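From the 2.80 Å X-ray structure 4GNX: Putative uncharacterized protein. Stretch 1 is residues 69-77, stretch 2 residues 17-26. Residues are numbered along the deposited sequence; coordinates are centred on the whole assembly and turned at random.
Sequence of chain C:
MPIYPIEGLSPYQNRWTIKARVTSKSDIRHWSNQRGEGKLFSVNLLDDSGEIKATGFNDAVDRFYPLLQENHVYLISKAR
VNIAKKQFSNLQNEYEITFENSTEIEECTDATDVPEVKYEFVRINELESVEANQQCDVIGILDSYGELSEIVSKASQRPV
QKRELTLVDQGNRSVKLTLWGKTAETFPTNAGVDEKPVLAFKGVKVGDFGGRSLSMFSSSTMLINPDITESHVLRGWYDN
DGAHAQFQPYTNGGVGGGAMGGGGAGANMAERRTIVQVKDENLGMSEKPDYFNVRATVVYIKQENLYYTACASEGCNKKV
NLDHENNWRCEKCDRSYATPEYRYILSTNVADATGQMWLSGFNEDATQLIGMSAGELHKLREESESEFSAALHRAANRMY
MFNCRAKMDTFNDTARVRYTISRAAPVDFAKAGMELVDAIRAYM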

ATOM      1  N   GLN C  69     -32.749   4.497  11.502  1.00 65.60           N
ATOM      2  CA  GLN C  69     -32.114   5.757  11.880  1.00 68.72           C
ATOM      3  C   GLN C  69     -30.997   5.526  12.880  1.00 67.48           C
ATOM      4  O   GLN C  69     -31.154   4.733  13.809  1.00 68.28           O
ATOM      5  CB  GLN C  69     -33.157   6.731  12.437  1.00 74.53           C
ATOM      6  CG  GLN C  69     -34.142   7.235  11.397  1.00 78.07           C
ATOM      7  CD  GLN C  69     -35.267   8.052  12.008  1.00 89.35           C
ATOM      8  OE1 GLN C  69     -35.243   8.386  13.203  1.00 94.68           O
ATOM      9  NE2 GLN C  69     -36.267   8.387  11.189  1.00 92.85           N
ATOM     10  N   GLU C  70     -29.872   6.217  12.694  1.00 66.50           N
ATOM     11  CA  GLU C  70     -28.686   5.979  13.528  1.00 65.91           C
ATOM     12  C   GLU C  70     -28.909   6.086  15.037  1.00 67.08           C
ATOM     13  O   GLU C  70     -29.657   6.923  15.516  1.00 70.70           O
ATOM     14  CB  GLU C  70     -27.439   6.773  13.084  1.00 68.11           C
ATOM     15  CG  GLU C  70     -27.614   7.777  11.949  1.00 72.33           C
ATOM     16  CD  GLU C  70     -26.315   8.020  11.177  1.00 73.20           C
ATOM     17  OE1 GLU C  70     -25.760   7.052  10.606  1.00 70.38           O
ATOM     18  OE2 GLU C  70     -25.844   9.182  11.137  1.00 77.61           O
ATOM     19  N   ASN C  71     -28.272   5.170  15.752  1.00 64.56           N
ATOM     20  CA  ASN C  71     -28.279   5.112  17.196  1.00 67.34           C
ATOM     21  C   ASN C  71     -29.584   4.573  17.776  1.00 69.66           C
ATOM     22  O   ASN C  71     -29.688   4.351  18.988  1.00 72.59           O
ATOM     23  CB  ASN C  71     -27.908   6.468  17.789  1.00 71.24           C
ATOM     24  CG  ASN C  71     -27.311   6.347  19.167  1.00 73.87           C
ATOM     25  OD1 ASN C  71     -26.566   5.402  19.453  1.00 71.96           O
ATOM     26  ND2 ASN C  71     -27.636   7.293  20.034  1.00 78.61           N
ATOM     27  N   HIS C  72     -30.565   4.350  16.905  1.00 68.53           N
ATOM     28  CA  HIS C  72     -31.813   3.688  17.287  1.00 70.54           C
ATOM     29  C   HIS C  72     -31.653   2.190  17.195  1.00 67.04           C
ATOM     30  O   HIS C  72     -30.773   1.708  16.484  1.00 62.23           O
ATOM     31  CB  HIS C  72     -32.962   4.164  16.408  1.00 71.92           C
ATOM     32  CG  HIS C  72     -33.351   5.606  16.634  1.00 75.96           C
ATOM     33  ND1 HIS C  72     -34.462   5.957  17.302  1.00 81.21           N
ATOM     34  CD2 HIS C  72     -32.733   6.793  16.248  1.00 76.33           C
ATOM     35  CE1 HIS C  72     -34.556   7.299  17.345  1.00 84.80           C
ATOM     36  NE2 HIS C  72     -33.497   7.810  16.699  1.00 81.61           N
ATOM     37  N   VAL C  73     -32.508   1.454  17.908  1.00 69.91           N
ATOM     38  CA  VAL C  73     -32.373   0.000  18.114  1.00 68.38           C
ATOM     39  C   VAL C  73     -33.531  -0.763  17.481  1.00 68.69           C
ATOM     40  O   VAL C  73     -34.690  -0.402  17.673  1.00 73.25           O
ATOM     41  CB  VAL C  73     -32.334  -0.343  19.619  1.00 72.16           C
ATOM     42  CG1 VAL C  73     -32.464  -1.843  19.850  1.00 71.09           C
ATOM     43  CG2 VAL C  73     -31.066   0.198  20.261  1.00 72.54           C
ATOM     44  N   TYR C  74     -33.222  -1.831  16.752  1.00 64.68           N
ATOM     45  CA  TYR C  74     -34.250  -2.516  15.980  1.00 64.82           C
ATOM     46  C   TYR C  74     -34.252  -4.036  16.101  1.00 64.61           C
ATOM     47  O   TYR C  74     -33.223  -4.664  16.371  1.00 62.56           O
ATOM     48  CB  TYR C  74     -34.120  -2.147  14.506  1.00 61.39           C
ATOM     49  CG  TYR C  74     -34.198  -0.668  14.206  1.00 62.08           C
ATOM     50  CD1 TYR C  74     -33.078   0.153  14.343  1.00 60.26           C
ATOM     51  CD2 TYR C  74     -35.387  -0.092  13.754  1.00 64.92           C
ATOM     52  CE1 TYR C  74     -33.144   1.507  14.053  1.00 61.61           C
ATOM     53  CE2 TYR C  74     -35.457   1.261  13.457  1.00 66.13           C
ATOM     54  CZ  TYR C  74     -34.333   2.054  13.610  1.00 64.34           C
ATOM     55  OH  TYR C  74     -34.392   3.395  13.323  1.00 66.12           O
ATOM     56  N   LEU C  75     -35.439  -4.602  15.902  1.00 67.36           N
ATOM     57  CA  LEU C  75     -35.642  -6.027  15.714  1.00 66.70           C
ATOM     58  C   LEU C  75     -35.640  -6.246  14.223  1.00 65.05           C
ATOM     59  O   LEU C  75     -36.535  -5.762  13.518  1.00 66.47           O
ATOM     60  CB  LEU C  75     -37.010  -6.456  16.244  1.00 71.99           C
ATOM     61  CG  LEU C  75     -37.167  -6.832  17.714  1.00 75.52           C
ATOM     62  CD1 LEU C  75     -38.534  -6.391  18.220  1.00 81.97           C
ATOM     63  CD2 LEU C  75     -36.968  -8.327  17.901  1.00 74.49           C
ATOM     64  N   ILE C  76     -34.631  -6.971  13.748  1.00 62.26           N
ATOM     65  CA  ILE C  76     -34.510  -7.294  12.337  1.00 59.58           C
ATOM     66  C   ILE C  76     -34.611  -8.807  12.172  1.00 60.14           C
ATOM     67  O   ILE C  76     -34.088  -9.578  12.990  1.00 58.51           O
ATOM     68  CB  ILE C  76     -33.193  -6.761  11.760  1.00 56.07           C
ATOM     69  CG1 ILE C  76     -33.085  -5.255  11.996  1.00 56.19           C
ATOM     70  CG2 ILE C  76     -33.085  -7.080  10.273  1.00 54.62           C
ATOM     71  CD1 ILE C  76     -31.654  -4.760  12.028  1.00 53.58           C
ATOM     72  N   SER C  77     -35.285  -9.221  11.105  1.00 62.29           N
ATOM     73  CA  SER C  77     -35.696 -10.607  10.955  1.00 65.05           C
ATOM     74  C   SER C  77     -35.943 -10.988   9.504  1.00 65.98           C
ATOM     75  O   SER C  77     -36.480 -10.201   8.727  1.00 67.10           O
ATOM     76  CB  SER C  77     -36.987 -10.838  11.746  1.00 70.11           C
ATOM     77  OG  SER C  77     -37.155 -12.203  12.055  1.00 71.13           O
TER
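Stretch 2 17-26: TIKARVTSKS

Stretch 1 opens with a type II beta turn from Q69 to H72 and continues as a strand from V73 to S77. The turn is closed by a backbone hydrogen bond from H72 N to Q69 O, 3.2 Å. Stretch 2 is a strand from T17 and runs antiparallel to that strand. The N-to-C directions of the two strands differ by 138°, and their axes approach to 4.5 Å.

The register pairs V73 with R21, Y74 with A20, L75 with K19, I76 with I18 and S77 with T17. Y74 and A20 form a hydrogen-bonded pair: Y74 N to A20 O is 2.8 Å, and A20 N to Y74 O is 3.0 Å. I76 and I18 repeat the pattern, with I18 N to I76 O at 2.8 Å and I76 N to I18 O at 3.0 Å. V73 and R21 form a non-hydrogen-bonded pair, with CA atoms 4.0 Å apart. The ladder reaches into the turn, where V22 N donates to H72 O (3.0 Å) and N71 N to V22 O (2.6 Å).

Side chains alternate between the two faces of the sheet. V73, L75 and S77 share one face with R21, K19 and T17. Here V73 CG2 lies 3.4 Å from R21 CB and packs over one face of the guanidinium. R21 NE reaches back to the turn and donates to N71 O at 3.0 Å. L75 CD2 meets T17 CG2 at 3.4 Å. At the end of the pairing, S77 OG and T17 OG1 are hydrogen-bonded at 2.6 Å.

Y74, I76, A20 and I18 occupy the other face. I76 CB lies 4.0 Å from I18 CG1. Further along stretch 2, V22 points toward stretch 1, and its CG2 is 3.7 Å from Y74 CE1. Within stretch 1, Q69 N donates to Y74 OH at 2.7 Å.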

ATOM      1  N   THR C  17     -33.897 -13.837  14.429  1.00 59.42           N
ATOM      2  CA  THR C  17     -34.147 -12.414  14.673  1.00 59.28           C
ATOM      3  C   THR C  17     -32.994 -11.796  15.474  1.00 56.35           C
ATOM      4  O   THR C  17     -32.510 -12.394  16.434  1.00 57.15           O
ATOM      5  CB  THR C  17     -35.452 -12.212  15.466  1.00 64.87           C
ATOM      6  OG1 THR C  17     -36.576 -12.485  14.621  1.00 67.91           O
ATOM      7  CG2 THR C  17     -35.563 -10.790  15.984  1.00 65.63           C
ATOM      8  N   ILE C  18     -32.559 -10.603  15.091  1.00 53.49           N
ATOM      9  CA  ILE C  18     -31.531  -9.925  15.876  1.00 52.20           C
ATOM     10  C   ILE C  18     -32.043  -8.635  16.495  1.00 54.08           C
ATOM     11  O   ILE C  18     -32.926  -7.983  15.937  1.00 55.60           O
ATOM     12  CB  ILE C  18     -30.229  -9.659  15.074  1.00 48.25           C
ATOM     13  CG1 ILE C  18     -30.492  -8.766  13.858  1.00 46.70           C
ATOM     14  CG2 ILE C  18     -29.541 -10.969  14.693  1.00 46.29           C
ATOM     15  CD1 ILE C  18     -29.225  -8.430  13.097  1.00 44.32           C
ATOM     16  N   LYS C  19     -31.490  -8.286  17.650  1.00 55.27           N
ATOM     17  CA  LYS C  19     -31.748  -6.999  18.280  1.00 58.89           C
ATOM     18  C   LYS C  19     -30.457  -6.184  18.222  1.00 57.57           C
ATOM     19  O   LYS C  19     -29.478  -6.508  18.897  1.00 57.75           O
ATOM     20  CB  LYS C  19     -32.174  -7.216  19.727  1.00 65.07           C
ATOM     21  CG  LYS C  19     -33.393  -6.407  20.161  1.00 70.81           C
ATOM     22  CD  LYS C  19     -33.029  -5.256  21.091  1.00 74.50           C
ATOM     23  CE  LYS C  19     -33.057  -5.645  22.568  1.00 80.04           C
ATOM     24  NZ  LYS C  19     -34.176  -5.030  23.349  1.00 86.03           N
ATOM     25  N   ALA C  20     -30.439  -5.137  17.398  1.00 56.83           N
ATOM     26  CA  ALA C  20     -29.199  -4.388  17.150  1.00 54.92           C
ATOM     27  C   ALA C  20     -29.414  -2.879  17.001  1.00 57.11           C
ATOM     28  O   ALA C  20     -30.493  -2.448  16.559  1.00 59.02           O
ATOM     29  CB  ALA C  20     -28.520  -4.937  15.913  1.00 50.53           C
ATOM     30  N   ARG C  21     -28.409  -2.068  17.357  1.00 56.95           N
ATOM     31  CA  ARG C  21     -28.525  -0.639  17.050  1.00 58.42           C
ATOM     32  C   ARG C  21     -27.729  -0.238  15.832  1.00 54.54           C
ATOM     33  O   ARG C  21     -26.632  -0.734  15.613  1.00 52.99           O
ATOM     34  CB  ARG C  21     -28.274   0.293  18.249  1.00 63.53           C
ATOM     35  CG  ARG C  21     -26.833   0.642  18.550  1.00 63.83           C
ATOM     36  CD  ARG C  21     -26.680   1.999  19.239  1.00 68.30           C
ATOM     37  NE  ARG C  21     -27.764   2.388  20.152  1.00 73.29           N
ATOM     38  CZ  ARG C  21     -28.006   1.833  21.337  1.00 76.81           C
ATOM     39  NH1 ARG C  21     -27.268   0.816  21.772  1.00 75.74           N
ATOM     40  NH2 ARG C  21     -29.009   2.284  22.084  1.00 81.64           N
ATOM     41  N   VAL C  22     -28.314   0.646  15.033  1.00 54.96           N
ATOM     42  CA  VAL C  22     -27.666   1.167  13.841  1.00 52.28           C
ATOM     43  C   VAL C  22     -26.591   2.142  14.269  1.00 53.35           C
ATOM     44  O   VAL C  22     -26.885   3.162  14.863  1.00 55.34           O
ATOM     45  CB  VAL C  22     -28.641   1.921  12.925  1.00 53.31           C
ATOM     46  CG1 VAL C  22     -27.892   2.426  11.707  1.00 51.72           C
ATOM     47  CG2 VAL C  22     -29.808   1.033  12.510  1.00 52.87           C
ATOM     48  N   THR C  23     -25.339   1.813  13.973  1.00 52.51           N
ATOM     49  CA  THR C  23     -24.240   2.695  14.307  1.00 52.57           C
ATOM     50  C   THR C  23     -23.925   3.655  13.175  1.00 53.46           C
ATOM     51  O   THR C  23     -23.469   4.761  13.438  1.00 57.24           O
ATOM     52  CB  THR C  23     -22.983   1.916  14.619  1.00 50.31           C
ATOM     53  OG1 THR C  23     -22.639   1.150  13.467  1.00 47.38           O
ATOM     54  CG2 THR C  23     -23.223   1.009  15.799  1.00 50.81           C
ATOM     55  N   SER C  24     -24.139   3.239  11.924  1.00 51.07           N
ATOM     56  CA  SER C  24     -23.973   4.148  10.785  1.00 51.39           C
ATOM     57  C   SER C  24     -24.777   3.709   9.589  1.00 49.89           C
ATOM     58  O   SER C  24     -25.107   2.533   9.436  1.00 50.03           O
ATOM     59  CB  SER C  24     -22.518   4.237  10.361  1.00 52.19           C
ATOM     60  OG  SER C  24     -22.163   3.055   9.674  1.00 51.95           O
ATOM     61  N   LYS C  25     -25.045   4.660   8.714  1.00 49.76           N
ATOM     62  CA  LYS C  25     -25.932   4.456   7.590  1.00 48.89           C
ATOM     63  C   LYS C  25     -25.359   5.175   6.384  1.00 49.46           C
ATOM     64  O   LYS C  25     -24.908   6.309   6.477  1.00 52.50           O
ATOM     65  CB  LYS C  25     -27.323   5.006   7.936  1.00 51.01           C
ATOM     66  CG  LYS C  25     -28.372   4.916   6.827  1.00 51.11           C
ATOM     67  CD  LYS C  25     -29.810   4.966   7.363  1.00 52.49           C
ATOM     68  CE  LYS C  25     -30.447   6.344   7.233  1.00 56.10           C
ATOM     69  NZ  LYS C  25     -31.932   6.309   7.098  1.00 57.64           N
ATOM     70  N   SER C  26     -25.361   4.513   5.244  1.00 48.32           N
ATOM     71  CA  SER C  26     -24.812   5.109   4.047  1.00 49.65           C
ATOM     72  C   SER C  26     -25.842   6.058   3.468  1.00 53.80           C
ATOM     73  O   SER C  26     -27.017   5.985   3.817  1.00 55.24           O
ATOM     74  CB  SER C  26     -24.548   4.021   3.029  1.00 46.62           C
ATOM     75  OG  SER C  26     -25.781   3.583   2.501  1.00 46.09           O
TER